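Local coordinates for putative iron binding protein (Bordetella pertussis Tohama I, PDB 1Y9U), which binds ferric iron through tyrosine side chains and, as a periplasmic solute-binding protein, probably serves iron uptake, at residues Ser103-Val108 against Gln272-Tyr277; Asn66-Val71 against Gly97-Leu102; Asp6-Tyr11 against Ile32-Val37. All coordinates share one frame; numbering follows the deposited sequence.

Interaction 1 (Ser103-Val108 against Gln272-Tyr277); sequences SLRDRV and QANYEY
A single antiparallel bridge ties the long strand 100-112 of this periplasmic binding protein fold to the chain just after helix 264-273. Leu104 and Tyr277 form the hydrogen-bonded pair: Leu104 N gives a bond of 2.8 Å to Tyr277 O, and Tyr277 N returns a longer one of 3.2 Å to Leu104 O, both in the carbonyl planes. Before the bridge, Tyr275, at positive phi, is the C' residue of the Schellman motif that ends the helix, so the chain turns and sends Glu276 toward the strand.

Glu276 carries the polar half of the contact. Its CB rests 3.7 Å from Leu104 O; CG, anti to the carbonyl carbon, runs alongside Arg105 with its CG 4.0 Å from Arg105 CG, and the extended chain brings the carboxylate between two donors of the strand. OE1 takes the hydroxyl of Ser103 (OG to OE1 2.7 Å) from above the carboxylate plane. OE2 spends its anti lone pair on Arg105 NH1, 2.9 Å away, in a salt bridge; the bend at chi3 (58°) helps place the guanidinium. The carboxylate and guanidinium planes stand nearly perpendicular, at 89°. Arg14 makes a second salt bridge to OE2, a surplus of positive charge that would probably keep Glu276 ionised.

Arg105 also lies close to Tyr143 and Tyr199, which bind ferric iron in this protein although none is bound to this chain here. Arg105 thus stands behind the tyrosine ligands, and Glu276, one step further out, probably helps to hold it. Asn274, its OD1 bonded to His203, adds another grip, ND2 reaching Glu276 OE2 at 2.9 Å from above the carboxylate plane.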
loop_
_atom_site.group_PDB
_atom_site.type_symbol
_atom_site.label_atom_id
_atom_site.label_comp_id
_atom_site.label_asym_id
_atom_site.label_seq_id
_atom_site.Cartn_x
_atom_site.Cartn_y
_atom_site.Cartn_z
ATOM N N SER A 103 3.809 0.883 6.657
ATOM C CA SER A 103 3.370 -0.462 6.326
ATOM C C SER A 103 3.435 -0.636 4.826
ATOM O O SER A 103 3.498 0.341 4.088
ATOM C CB SER A 103 1.951 -0.713 6.808
ATOM O OG SER A 103 1.037 0.081 6.074
ATOM N N LEU A 104 3.432 -1.894 4.393
ATOM C CA LEU A 104 3.557 -2.265 2.986
ATOM C C LEU A 104 2.254 -2.856 2.488
ATOM O O LEU A 104 1.632 -3.673 3.179
ATOM C CB LEU A 104 4.677 -3.278 2.759
ATOM C CG LEU A 104 6.006 -2.950 3.437
ATOM C CD1 LEU A 104 7.026 -4.034 3.124
ATOM C CD2 LEU A 104 6.521 -1.581 3.036
ATOM N N ARG A 105 1.889 -2.480 1.265
ATOM C CA ARG A 105 0.659 -2.894 0.585
ATOM C C ARG A 105 1.052 -3.535 -0.737
ATOM O O ARG A 105 1.134 -2.870 -1.762
ATOM C CB ARG A 105 -0.192 -1.657 0.388
ATOM C CG ARG A 105 -0.716 -1.118 1.726
ATOM C CD ARG A 105 -1.167 0.307 1.686
ATOM N NE ARG A 105 -2.213 0.566 0.709
ATOM C CZ ARG A 105 -3.519 0.531 0.950
ATOM N NH1 ARG A 105 -4.023 0.239 2.135
ATOM N NH2 ARG A 105 -4.346 0.808 -0.033
ATOM N N ASP A 106 1.299 -4.835 -0.679
ATOM C CA ASP A 106 1.757 -5.613 -1.808
ATOM C C ASP A 106 0.636 -6.000 -2.729
ATOM O O ASP A 106 -0.457 -6.393 -2.286
ATOM C CB ASP A 106 2.589 -6.840 -1.400
ATOM C CG ASP A 106 1.944 -7.736 -0.371
ATOM O OD1 ASP A 106 1.385 -7.250 0.632
ATOM O OD2 ASP A 106 2.051 -8.955 -0.474
ATOM N N ARG A 107 0.919 -5.876 -4.016
ATOM C CA ARG A 107 -0.053 -6.191 -5.044
ATOM C C ARG A 107 0.320 -7.543 -5.631
ATOM O O ARG A 107 1.396 -7.711 -6.178
ATOM C CB ARG A 107 -0.119 -5.091 -6.095
ATOM C CG ARG A 107 -1.312 -5.207 -7.016
ATOM C CD ARG A 107 -1.817 -3.842 -7.527
ATOM N NE ARG A 107 -3.085 -3.876 -8.256
ATOM C CZ ARG A 107 -4.268 -4.002 -7.668
ATOM N NH1 ARG A 107 -4.367 -4.151 -6.360
ATOM N NH2 ARG A 107 -5.365 -3.977 -8.401
ATOM N N VAL A 108 -0.558 -8.521 -5.414
ATOM C CA VAL A 108 -0.246 -9.924 -5.623
ATOM C C VAL A 108 -1.214 -10.567 -6.616
ATOM O O VAL A 108 -2.081 -9.914 -7.176
ATOM C CB VAL A 108 -0.232 -10.662 -4.258
ATOM C CG1 VAL A 108 0.746 -9.981 -3.267
ATOM C CG2 VAL A 108 -1.615 -10.726 -3.642
ATOM N N GLN A 272 -1.499 -5.254 11.713
ATOM C CA GLN A 272 -2.633 -6.156 11.934
ATOM C C GLN A 272 -3.966 -5.453 11.645
ATOM O O GLN A 272 -4.890 -6.077 11.103
ATOM C CB GLN A 272 -2.607 -6.738 13.357
ATOM C CG GLN A 272 -3.779 -7.692 13.746
ATOM C CD GLN A 272 -3.523 -9.176 13.411
ATOM O OE1 GLN A 272 -4.471 -9.932 13.126
ATOM N NE2 GLN A 272 -2.263 -9.600 13.478
ATOM N N ALA A 273 -4.061 -4.152 11.930
ATOM C CA ALA A 273 -5.332 -3.453 11.837
ATOM C C ALA A 273 -5.967 -3.533 10.452
ATOM O O ALA A 273 -7.178 -3.692 10.388
ATOM C CB ALA A 273 -5.193 -2.011 12.256
ATOM N N ASN A 274 -5.187 -3.385 9.365
ATOM C CA ASN A 274 -5.728 -3.523 8.003
ATOM C C ASN A 274 -5.084 -4.710 7.292
ATOM O O ASN A 274 -5.126 -4.757 6.082
ATOM C CB ASN A 274 -5.549 -2.247 7.134
ATOM C CG ASN A 274 -6.304 -2.305 5.797
ATOM O OD1 ASN A 274 -7.460 -2.720 5.753
ATOM N ND2 ASN A 274 -5.640 -1.888 4.702
ATOM N N TYR A 275 -4.510 -5.657 8.041
ATOM C CA TYR A 275 -3.871 -6.868 7.517
ATOM C C TYR A 275 -2.759 -6.568 6.518
ATOM O O TYR A 275 -2.552 -7.307 5.580
ATOM C CB TYR A 275 -4.905 -7.820 6.914
ATOM C CG TYR A 275 -5.866 -8.329 7.954
ATOM C CD1 TYR A 275 -7.207 -7.963 7.954
ATOM C CD2 TYR A 275 -5.432 -9.194 8.946
ATOM C CE1 TYR A 275 -8.076 -8.443 8.918
ATOM C CE2 TYR A 275 -6.285 -9.650 9.906
ATOM C CZ TYR A 275 -7.593 -9.293 9.888
ATOM O OH TYR A 275 -8.419 -9.797 10.869
ATOM N N GLU A 276 -2.074 -5.454 6.735
ATOM C CA GLU A 276 -0.948 -5.046 5.935
ATOM C C GLU A 276 0.327 -5.680 6.488
ATOM O O GLU A 276 0.296 -6.450 7.464
ATOM C CB GLU A 276 -0.864 -3.518 5.905
ATOM C CG GLU A 276 -1.997 -2.903 5.102
ATOM C CD GLU A 276 -2.139 -1.421 5.279
ATOM O OE1 GLU A 276 -1.488 -0.829 6.176
ATOM O OE2 GLU A 276 -2.985 -0.846 4.575
ATOM N N TYR A 277 1.435 -5.432 5.791
ATOM C CA TYR A 277 2.719 -6.004 6.177
ATOM C C TYR A 277 3.515 -4.917 6.884
ATOM O O TYR A 277 3.657 -3.825 6.362
ATOM C CB TYR A 277 3.444 -6.535 4.928
ATOM C CG TYR A 277 4.468 -7.630 5.217
ATOM C CD1 TYR A 277 4.150 -8.982 5.058
ATOM C CD2 TYR A 277 5.746 -7.312 5.661
ATOM C CE1 TYR A 277 5.074 -9.968 5.307
ATOM C CE2 TYR A 277 6.671 -8.311 5.945
ATOM C CZ TYR A 277 6.329 -9.628 5.753
ATOM O OH TYR A 277 7.254 -10.626 6.030
#

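Interaction 2 (Asn66-Val71 against Gly97-Leu102); sequences NLIDLV and GSWYAL
Helix 64-72 packs here on the loop that leads into strand 100-112, an apolar helix-against-loop contact of the periplasmic binding protein fold, away from the iron site. Its centre is the indole of Trp99. CG of this residue sits in the crowded position between backbone N and carbonyl carbon (chi1 56°), and the CA-CB bond is directed at the helix.

Three aliphatic side chains, one helical turn apart or adjacent, meet the ring system at different atoms. Leu67 crosses it at about a right angle and brings CD1 to 4.1 Å from CE3 on the benzene part. Val71, a turn further on, also crosses at about a right angle. Ile68 comes in obliquely from the flank of the helix with its terminal CD1, 4.1 Å from Trp99 NE1. Ile239 of strand 237-245 touches both Leu67 and Trp99, joining this packing to the central sheet.

Contact with the loop backbone is confined to Val71 and Ser98. The OG of Ser98 is bonded back to Ala95 O within its own loop, while its carbonyl faces the helix. Val71 CG2, anti to its own carbonyl carbon, lies 3.8 Å from Ser98 O and 3.9 Å from Trp99 CD1.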
loop_
_atom_site.group_PDB
_atom_site.type_symbol
_atom_site.label_atom_id
_atom_site.label_comp_id
_atom_site.label_asym_id
_atom_site.label_seq_id
_atom_site.Cartn_x
_atom_site.Cartn_y
_atom_site.Cartn_z
ATOM N N ASN A 66 0.715 10.264 -2.615
ATOM C CA ASN A 66 0.139 11.221 -1.674
ATOM C C ASN A 66 1.187 11.771 -0.713
ATOM O O ASN A 66 1.157 12.948 -0.355
ATOM C CB ASN A 66 -1.009 10.594 -0.886
ATOM C CG ASN A 66 -2.265 10.405 -1.720
ATOM O OD1 ASN A 66 -3.007 9.447 -1.528
ATOM N ND2 ASN A 66 -2.513 11.330 -2.637
ATOM N N LEU A 67 2.105 10.911 -0.273
ATOM C CA LEU A 67 3.182 11.345 0.612
ATOM C C LEU A 67 4.126 12.323 -0.056
ATOM O O LEU A 67 4.470 13.349 0.510
ATOM C CB LEU A 67 3.977 10.136 1.080
ATOM C CG LEU A 67 3.443 9.429 2.295
ATOM C CD1 LEU A 67 4.297 8.178 2.479
ATOM C CD2 LEU A 67 3.479 10.298 3.553
ATOM N N ILE A 68 4.543 12.001 -1.274
ATOM C CA ILE A 68 5.421 12.881 -2.039
ATOM C C ILE A 68 4.716 14.194 -2.340
ATOM O O ILE A 68 5.345 15.243 -2.325
ATOM C CB ILE A 68 5.914 12.169 -3.321
ATOM C CG1 ILE A 68 6.730 10.930 -2.919
ATOM C CG2 ILE A 68 6.672 13.146 -4.249
ATOM C CD1 ILE A 68 8.138 10.846 -3.387
ATOM N N ASP A 69 3.406 14.149 -2.568
ATOM C CA ASP A 69 2.643 15.373 -2.785
ATOM C C ASP A 69 2.707 16.289 -1.562
ATOM O O ASP A 69 2.757 17.512 -1.706
ATOM C CB ASP A 69 1.187 15.065 -3.147
ATOM C CG ASP A 69 1.022 14.612 -4.592
ATOM O OD1 ASP A 69 -0.125 14.301 -4.968
ATOM O OD2 ASP A 69 1.967 14.506 -5.399
ATOM N N LEU A 70 2.694 15.716 -0.356
ATOM C CA LEU A 70 2.836 16.529 0.857
ATOM C C LEU A 70 4.208 17.192 0.907
ATOM O O LEU A 70 4.321 18.377 1.233
ATOM C CB LEU A 70 2.647 15.692 2.125
ATOM C CG LEU A 70 1.281 15.046 2.328
ATOM C CD1 LEU A 70 1.309 14.083 3.504
ATOM C CD2 LEU A 70 0.194 16.093 2.512
ATOM N N VAL A 71 5.246 16.441 0.560
ATOM C CA VAL A 71 6.622 16.938 0.602
ATOM C C VAL A 71 6.786 18.047 -0.434
ATOM O O VAL A 71 7.246 19.150 -0.115
ATOM C CB VAL A 71 7.644 15.799 0.400
ATOM C CG1 VAL A 71 9.067 16.345 0.320
ATOM C CG2 VAL A 71 7.520 14.800 1.550
ATOM N N GLY A 97 15.079 12.315 6.060
ATOM C CA GLY A 97 13.939 12.127 6.929
ATOM C C GLY A 97 12.731 12.924 6.506
ATOM O O GLY A 97 11.980 13.371 7.344
ATOM N N SER A 98 12.496 13.025 5.199
ATOM C CA SER A 98 11.355 13.760 4.683
ATOM C C SER A 98 9.979 13.025 4.769
ATOM O O SER A 98 8.941 13.656 4.923
ATOM C CB SER A 98 11.642 14.190 3.235
ATOM O OG SER A 98 11.998 13.067 2.430
ATOM N N TRP A 99 9.983 11.708 4.619
ATOM C CA TRP A 99 8.791 10.857 4.776
ATOM C C TRP A 99 9.279 9.447 5.065
ATOM O O TRP A 99 10.407 9.099 4.749
ATOM C CB TRP A 99 7.893 10.845 3.518
ATOM C CG TRP A 99 8.597 10.446 2.278
ATOM C CD1 TRP A 99 9.185 11.272 1.363
ATOM C CD2 TRP A 99 8.788 9.119 1.789
ATOM N NE1 TRP A 99 9.769 10.538 0.367
ATOM C CE2 TRP A 99 9.526 9.210 0.591
ATOM C CE3 TRP A 99 8.427 7.845 2.250
ATOM C CZ2 TRP A 99 9.904 8.088 -0.143
ATOM C CZ3 TRP A 99 8.815 6.737 1.527
ATOM C CH2 TRP A 99 9.554 6.863 0.347
ATOM N N TYR A 100 8.417 8.649 5.670
ATOM C CA TYR A 100 8.760 7.301 6.072
ATOM C C TYR A 100 7.588 6.341 5.866
ATOM O O TYR A 100 6.479 6.656 6.274
ATOM C CB TYR A 100 9.087 7.299 7.559
ATOM C CG TYR A 100 10.370 7.973 7.920
ATOM C CD1 TYR A 100 10.395 9.316 8.252
ATOM C CD2 TYR A 100 11.553 7.252 7.956
ATOM C CE1 TYR A 100 11.617 9.932 8.595
ATOM C CE2 TYR A 100 12.749 7.848 8.297
ATOM C CZ TYR A 100 12.774 9.158 8.612
ATOM O OH TYR A 100 13.979 9.708 8.981
ATOM N N ALA A 101 7.835 5.181 5.257
ATOM C CA ALA A 101 6.830 4.113 5.220
ATOM C C ALA A 101 6.591 3.554 6.611
ATOM O O ALA A 101 7.509 3.428 7.408
ATOM C CB ALA A 101 7.255 2.986 4.285
ATOM N N LEU A 102 5.331 3.223 6.874
ATOM C CA LEU A 102 4.887 2.555 8.095
ATOM C C LEU A 102 4.316 1.165 7.864
ATOM O O LEU A 102 4.357 0.339 8.782
ATOM C CB LEU A 102 3.852 3.415 8.818
ATOM C CG LEU A 102 4.327 4.794 9.288
ATOM C CD1 LEU A 102 3.162 5.529 9.936
ATOM C CD2 LEU A 102 5.486 4.706 10.276
#

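Interaction 3 (Asp6-Tyr11 against Ile32-Val37)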
loop_
_atom_site.group_PDB
_atom_site.type_symbol
_atom_site.label_atom_id
_atom_site.label_comp_id
_atom_site.label_asym_id
_atom_site.label_seq_id
_atom_site.Cartn_x
_atom_site.Cartn_y
_atom_site.Cartn_z
ATOM N N ASP A 6 2.985 17.296 27.362
ATOM C CA ASP A 6 1.723 17.949 26.911
ATOM C C ASP A 6 1.026 17.171 25.770
ATOM O O ASP A 6 0.317 16.240 26.068
ATOM C CB ASP A 6 1.940 19.437 26.579
ATOM C CG ASP A 6 1.241 20.365 27.564
ATOM O OD1 ASP A 6 1.377 20.152 28.798
ATOM O OD2 ASP A 6 0.540 21.340 27.205
ATOM N N GLU A 7 1.233 17.539 24.500
ATOM C CA GLU A 7 0.392 17.034 23.400
ATOM C C GLU A 7 1.079 16.907 22.031
ATOM O O GLU A 7 2.166 17.434 21.778
ATOM C CB GLU A 7 -0.887 17.892 23.258
ATOM C CG GLU A 7 -0.636 19.313 22.790
ATOM C CD GLU A 7 -1.910 20.114 22.553
ATOM O OE1 GLU A 7 -3.024 19.604 22.790
ATOM O OE2 GLU A 7 -1.775 21.272 22.110
ATOM N N VAL A 8 0.385 16.201 21.142
ATOM C CA VAL A 8 0.820 15.998 19.764
ATOM C C VAL A 8 -0.437 15.771 18.930
ATOM O O VAL A 8 -1.344 15.041 19.338
ATOM C CB VAL A 8 1.809 14.798 19.656
ATOM C CG1 VAL A 8 1.139 13.462 19.967
ATOM C CG2 VAL A 8 2.502 14.771 18.313
ATOM N N SER A 9 -0.465 16.392 17.758
ATOM C CA SER A 9 -1.614 16.290 16.870
ATOM C C SER A 9 -1.290 15.475 15.612
ATOM O O SER A 9 -0.421 15.824 14.837
ATOM C CB SER A 9 -2.129 17.680 16.487
ATOM O OG SER A 9 -2.619 18.352 17.636
ATOM N N LEU A 10 -2.030 14.389 15.435
ATOM C CA LEU A 10 -1.886 13.518 14.262
ATOM C C LEU A 10 -2.996 13.805 13.277
ATOM O O LEU A 10 -4.149 13.541 13.572
ATOM C CB LEU A 10 -1.954 12.062 14.697
ATOM C CG LEU A 10 -1.928 11.016 13.563
ATOM C CD1 LEU A 10 -0.607 11.035 12.810
ATOM C CD2 LEU A 10 -2.218 9.635 14.127
ATOM N N TYR A 11 -2.643 14.346 12.122
ATOM C CA TYR A 11 -3.597 14.498 11.023
ATOM C C TYR A 11 -3.465 13.259 10.149
ATOM O O TYR A 11 -2.390 13.002 9.620
ATOM C CB TYR A 11 -3.278 15.728 10.171
ATOM C CG TYR A 11 -3.698 17.082 10.732
ATOM C CD1 TYR A 11 -3.657 17.363 12.097
ATOM C CD2 TYR A 11 -4.107 18.090 9.876
ATOM C CE1 TYR A 11 -4.026 18.608 12.575
ATOM C CE2 TYR A 11 -4.472 19.331 10.355
ATOM C CZ TYR A 11 -4.434 19.574 11.695
ATOM O OH TYR A 11 -4.793 20.817 12.159
ATOM N N ILE A 32 1.795 11.933 26.934
ATOM C CA ILE A 32 1.530 12.917 25.897
ATOM C C ILE A 32 0.122 12.656 25.363
ATOM O O ILE A 32 -0.186 11.550 24.946
ATOM C CB ILE A 32 2.556 12.802 24.749
ATOM C CG1 ILE A 32 3.986 13.031 25.262
ATOM C CG2 ILE A 32 2.220 13.782 23.631
ATOM C CD1 ILE A 32 5.064 12.528 24.304
ATOM N N LYS A 33 -0.736 13.668 25.441
ATOM C CA LYS A 33 -2.081 13.599 24.885
ATOM C C LYS A 33 -1.955 13.581 23.361
ATOM O O LYS A 33 -1.251 14.400 22.794
ATOM C CB LYS A 33 -2.893 14.823 25.353
ATOM C CG LYS A 33 -4.272 14.990 24.700
ATOM C CD LYS A 33 -5.016 16.236 25.230
ATOM C CE LYS A 33 -4.280 17.542 24.901
ATOM N NZ LYS A 33 -5.131 18.782 24.972
ATOM N N VAL A 34 -2.623 12.625 22.715
ATOM C CA VAL A 34 -2.656 12.560 21.266
ATOM C C VAL A 34 -3.993 13.096 20.761
ATOM O O VAL A 34 -5.032 12.600 21.156
ATOM C CB VAL A 34 -2.446 11.123 20.774
ATOM C CG1 VAL A 34 -2.491 11.082 19.261
ATOM C CG2 VAL A 34 -1.105 10.595 21.277
ATOM N N ASN A 35 -3.939 14.113 19.907
ATOM C CA ASN A 35 -5.123 14.633 19.223
ATOM C C ASN A 35 -5.194 14.002 17.852
ATOM O O ASN A 35 -4.327 14.237 17.020
ATOM C CB ASN A 35 -5.045 16.143 19.075
ATOM C CG ASN A 35 -4.825 16.844 20.406
ATOM O OD1 ASN A 35 -5.540 16.589 21.370
ATOM N ND2 ASN A 35 -3.813 17.697 20.462
ATOM N N THR A 36 -6.226 13.201 17.628
ATOM C CA THR A 36 -6.404 12.495 16.365
ATOM C C THR A 36 -7.352 13.323 15.523
ATOM O O THR A 36 -8.504 13.526 15.910
ATOM C CB THR A 36 -6.997 11.097 16.588
ATOM O OG1 THR A 36 -6.115 10.293 17.388
ATOM C CG2 THR A 36 -7.100 10.337 15.260
ATOM N N VAL A 37 -6.858 13.807 14.391
ATOM C CA VAL A 37 -7.623 14.618 13.451
ATOM C C VAL A 37 -7.768 13.856 12.137
ATOM O O VAL A 37 -6.833 13.769 11.351
ATOM C CB VAL A 37 -6.971 15.990 13.209
ATOM C CG1 VAL A 37 -7.769 16.795 12.175
ATOM C CG2 VAL A 37 -6.875 16.775 14.527
#
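Strands 7-11 and 33-37 run parallel, their segment axes 4.7 Å apart, and helix 20-30 connects them in a beta-alpha-beta unit at the start of the chain. The backbone pairing is tight throughout: Asn35 N, for example, gives a nearly straight bond to Val8 O (2.8 Å, 171° at the hydrogen).

The face bearing Val8, Leu10, Val34 and Thr36 is mostly apolar. Val8 CG1, in the crowded position between N and the carbonyl carbon, touches Ile32 CG2 at 3.8 Å and Val34 CG2 at 3.9 Å, while helices 20-30 and 251-261 pack on this side. On the other face, close packing continues at the Tyr11 end, where Val37 CG1 stands over the centre of the phenol ring, 4.1 Å from its centroid, in a CH-pi contact. The ring's OH is bonded to Glu50.

Toward Lys33 the same face becomes polar and looser. Lys33, an exposed residue whose chain bends at chi3, offers NZ to Glu7 OE1 in a salt bridge whose hydrogen bond is weak at 3.1 Å. Asn35 ND2 uses both its hydrogens, bonding to Glu7 OE1 from above the carboxylate plane and to Ser9 OG, each partner close to the amide plane. This double donation fixes the rotation of the Asn35 amide, and the two donors at OE1 would probably stabilise the charged form of Glu7.

How the interactions relate
Along the chain the three contacts involve strands of one mixed sheet. Interaction 3 closes first, then interaction 2, then interaction 1. Interactions 1 and 2 share strand 100-112: residues 97-102 run directly into 103-108, yet the contact centres are about 18 Å apart. The centre of interaction 3 is about 19 Å from that of interaction 2 and about 25 Å from that of interaction 1; strand 7-12 reaches the others through strand 58-62, which pairs with strand 237-245, itself a partner of strand 100-112. The loop just before the long strand takes the helix packing, and the strand itself the contact beside the iron-binding tyrosines, while the parallel pair is centred about 24 Å from the chain centre.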